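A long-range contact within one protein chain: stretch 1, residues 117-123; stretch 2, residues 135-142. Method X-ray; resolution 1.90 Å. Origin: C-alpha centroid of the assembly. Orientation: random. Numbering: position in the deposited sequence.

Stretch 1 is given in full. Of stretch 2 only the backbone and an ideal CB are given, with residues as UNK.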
# COMPACT_ATOMS: atom_id res chain seq x y z
N LEU B 117 2.03 -2.18 -6.02
CA LEU B 117 2.68 -3.26 -6.76
C LEU B 117 3.13 -4.41 -5.85
O LEU B 117 2.94 -5.60 -6.21
CB LEU B 117 3.88 -2.73 -7.59
CG LEU B 117 4.50 -3.71 -8.61
CD1 LEU B 117 3.49 -4.09 -9.70
CD2 LEU B 117 5.72 -3.06 -9.27
N ALA B 118 3.77 -4.07 -4.73
CA ALA B 118 4.20 -5.06 -3.72
C ALA B 118 3.06 -6.02 -3.32
O ALA B 118 3.24 -7.24 -3.32
CB ALA B 118 4.77 -4.38 -2.47
N PHE B 119 1.91 -5.46 -2.97
CA PHE B 119 0.72 -6.26 -2.61
C PHE B 119 0.15 -7.10 -3.75
O PHE B 119 -0.34 -8.23 -3.53
CB PHE B 119 -0.34 -5.37 -1.92
CG PHE B 119 -0.00 -5.07 -0.48
CD1 PHE B 119 -0.10 -6.08 0.49
CD2 PHE B 119 0.46 -3.82 -0.11
CE1 PHE B 119 0.25 -5.83 1.82
CE2 PHE B 119 0.81 -3.54 1.24
CZ PHE B 119 0.68 -4.54 2.20
N GLU B 120 0.24 -6.58 -4.98
CA GLU B 120 -0.30 -7.27 -6.15
C GLU B 120 0.54 -8.52 -6.38
O GLU B 120 0.02 -9.60 -6.62
CB GLU B 120 -0.22 -6.36 -7.38
CG GLU B 120 -0.77 -6.99 -8.66
CD GLU B 120 -1.16 -5.95 -9.72
OE1 GLU B 120 -0.25 -5.33 -10.33
OE2 GLU B 120 -2.37 -5.78 -9.96
N LEU B 121 1.84 -8.33 -6.28
CA LEU B 121 2.82 -9.41 -6.38
C LEU B 121 2.57 -10.57 -5.43
O LEU B 121 2.81 -11.71 -5.80
CB LEU B 121 4.22 -8.84 -6.15
CG LEU B 121 4.64 -7.96 -7.31
CD1 LEU B 121 5.89 -7.18 -6.95
CD2 LEU B 121 4.86 -8.84 -8.50
N CYS B 122 2.13 -10.27 -4.22
CA CYS B 122 1.74 -11.29 -3.22
C CYS B 122 0.59 -12.21 -3.65
O CYS B 122 0.32 -13.22 -2.99
CB CYS B 122 1.39 -10.61 -1.89
SG CYS B 122 2.87 -9.94 -1.02
N THR B 123 -0.10 -11.85 -4.73
CA THR B 123 -1.30 -12.56 -5.16
C THR B 123 -1.01 -13.54 -6.29
O THR B 123 -1.87 -14.34 -6.64
CB THR B 123 -2.41 -11.62 -5.67
OG1 THR B 123 -1.98 -10.97 -6.86
CG2 THR B 123 -2.82 -10.58 -4.61
N UNK B 135 -1.74 -15.23 3.87
CA UNK B 135 -0.85 -15.11 5.03
C UNK B 135 0.34 -14.24 4.66
O UNK B 135 0.88 -13.53 5.50
CB UNK B 135 -0.38 -16.48 5.51
N UNK B 136 0.76 -14.32 3.39
CA UNK B 136 1.83 -13.47 2.87
C UNK B 136 1.44 -11.97 2.88
O UNK B 136 2.21 -11.14 3.37
CB UNK B 136 2.19 -13.91 1.45
N UNK B 137 0.25 -11.65 2.38
CA UNK B 137 -0.32 -10.28 2.38
C UNK B 137 -0.46 -9.74 3.80
O UNK B 137 -0.08 -8.59 4.07
CB UNK B 137 -1.68 -10.27 1.69
N UNK B 138 -1.03 -10.55 4.71
CA UNK B 138 -1.21 -10.13 6.10
C UNK B 138 0.14 -9.80 6.74
O UNK B 138 0.28 -8.81 7.43
CB UNK B 138 -1.92 -11.22 6.90
N UNK B 139 1.14 -10.63 6.46
CA UNK B 139 2.47 -10.47 7.04
C UNK B 139 3.16 -9.23 6.50
O UNK B 139 3.82 -8.54 7.26
CB UNK B 139 3.33 -11.71 6.76
N UNK B 140 2.99 -8.94 5.21
CA UNK B 140 3.56 -7.76 4.56
C UNK B 140 2.92 -6.51 5.10
O UNK B 140 3.60 -5.51 5.38
CB UNK B 140 3.38 -7.83 3.04
N UNK B 141 1.60 -6.56 5.26
CA UNK B 141 0.85 -5.43 5.80
C UNK B 141 1.21 -5.11 7.24
O UNK B 141 1.35 -3.94 7.61
CB UNK B 141 -0.65 -5.71 5.70
N UNK B 142 1.31 -6.14 8.08
CA UNK B 142 1.75 -5.93 9.47
C UNK B 142 3.11 -5.22 9.53
O UNK B 142 3.30 -4.28 10.31
CB UNK B 142 1.83 -7.27 10.21

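Stretch 2 is helical throughout and runs nearly antiparallel to the helix of stretch 1, at 155°, with the axes 10.1 Å apart at their closest. Stretch 1 offers it an apolar surface: the methyl of Ala-118, the ring of Phe-119, and the CB and SG of Cys-122.

At position 135 the ideal CB has nothing of stretch 1 within reach, so helical geometry is the main constraint and many residues would fit. It is Ala-135, whose carbonyl O accepts a backbone hydrogen bond from the N of residue 139.

Position 136 points its CA-to-CB bond toward stretch 1, with the ideal CB 4.7 Å from Cys-122 SG. That gap leaves room for an apolar chain of moderate length, such as leucine, isoleucine or methionine. The residue is Leu-136, with chi1 t and chi2 p; its CD2 lies 3.8 Å from Cys-122 SG.

Position 137 points sideways, yet its ideal CB is 4.6 Å from Phe-119 CD1 and 4.7 Å from Cys-122 CB. A short branched chain could touch both, and valine or isoleucine would suit. Val-137 sends CG1 to 3.8 Å from Phe-119 CD1 and CG2 to 3.6 Å from Cys-122 CB. Its backbone O approaches the ring edge, 3.6 Å from Phe-119 CE1, while accepting the helical hydrogen bond from the N of residue 141.

Position 138 faces away and 139 sideways, both beyond contact with stretch 1, which therefore selects little at either. Both are alanines, Ala-138 and Ala-139, compatible with the helix.

Position 140 again points toward stretch 1. Its ideal CB is 3.9 Å from Phe-119 CE1 and 4.6 Å from Cys-122 SG, so a flexible apolar chain could reach between ring and sulfur; leucine or methionine would serve. Leu-140, with chi1 t and chi2 p, places CD2 over the ring face, 3.9 Å from the centroid of the Phe-119 ring and 17° off its normal, a CH-pi contact. The same CD2 lies 3.6 Å from Cys-122 SG and 4.1 Å from Ala-118 CB, so one methyl joins three residues of stretch 1.

At 141 the bond points sideways, but the ideal CB is already 3.9 Å from Phe-119 CZ. A small residue such as alanine can pack here without reaching further. Ala-141 meets the ring edge, its CA 3.7 Å from Phe-119 CZ.

Position 142 points away, so stretch 1 would tolerate a polar chain. It is Gln-142, whose side chain stays clear of the contact.

Stretch 2, residues 135-142: ALVAALAQ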
# COMPACT_ATOMS: atom_id res chain seq x y z
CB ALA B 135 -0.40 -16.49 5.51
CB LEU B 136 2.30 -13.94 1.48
CG LEU B 136 3.64 -13.36 1.03
CD1 LEU B 136 4.77 -14.01 1.82
CD2 LEU B 136 3.84 -13.54 -0.47
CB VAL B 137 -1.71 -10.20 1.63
CG1 VAL B 137 -2.38 -8.82 1.79
CG2 VAL B 137 -1.54 -10.56 0.16
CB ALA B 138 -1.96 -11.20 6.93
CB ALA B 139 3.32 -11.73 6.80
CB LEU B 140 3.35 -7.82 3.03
CG LEU B 140 3.97 -6.70 2.16
CD1 LEU B 140 5.48 -6.50 2.44
CD2 LEU B 140 3.69 -6.85 0.67
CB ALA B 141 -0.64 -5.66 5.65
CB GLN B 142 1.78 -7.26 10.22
CG GLN B 142 0.41 -7.70 10.71
CD GLN B 142 0.32 -9.19 10.99
OE1 GLN B 142 1.21 -9.79 11.61
NE2 GLN B 142 -0.78 -9.81 10.54
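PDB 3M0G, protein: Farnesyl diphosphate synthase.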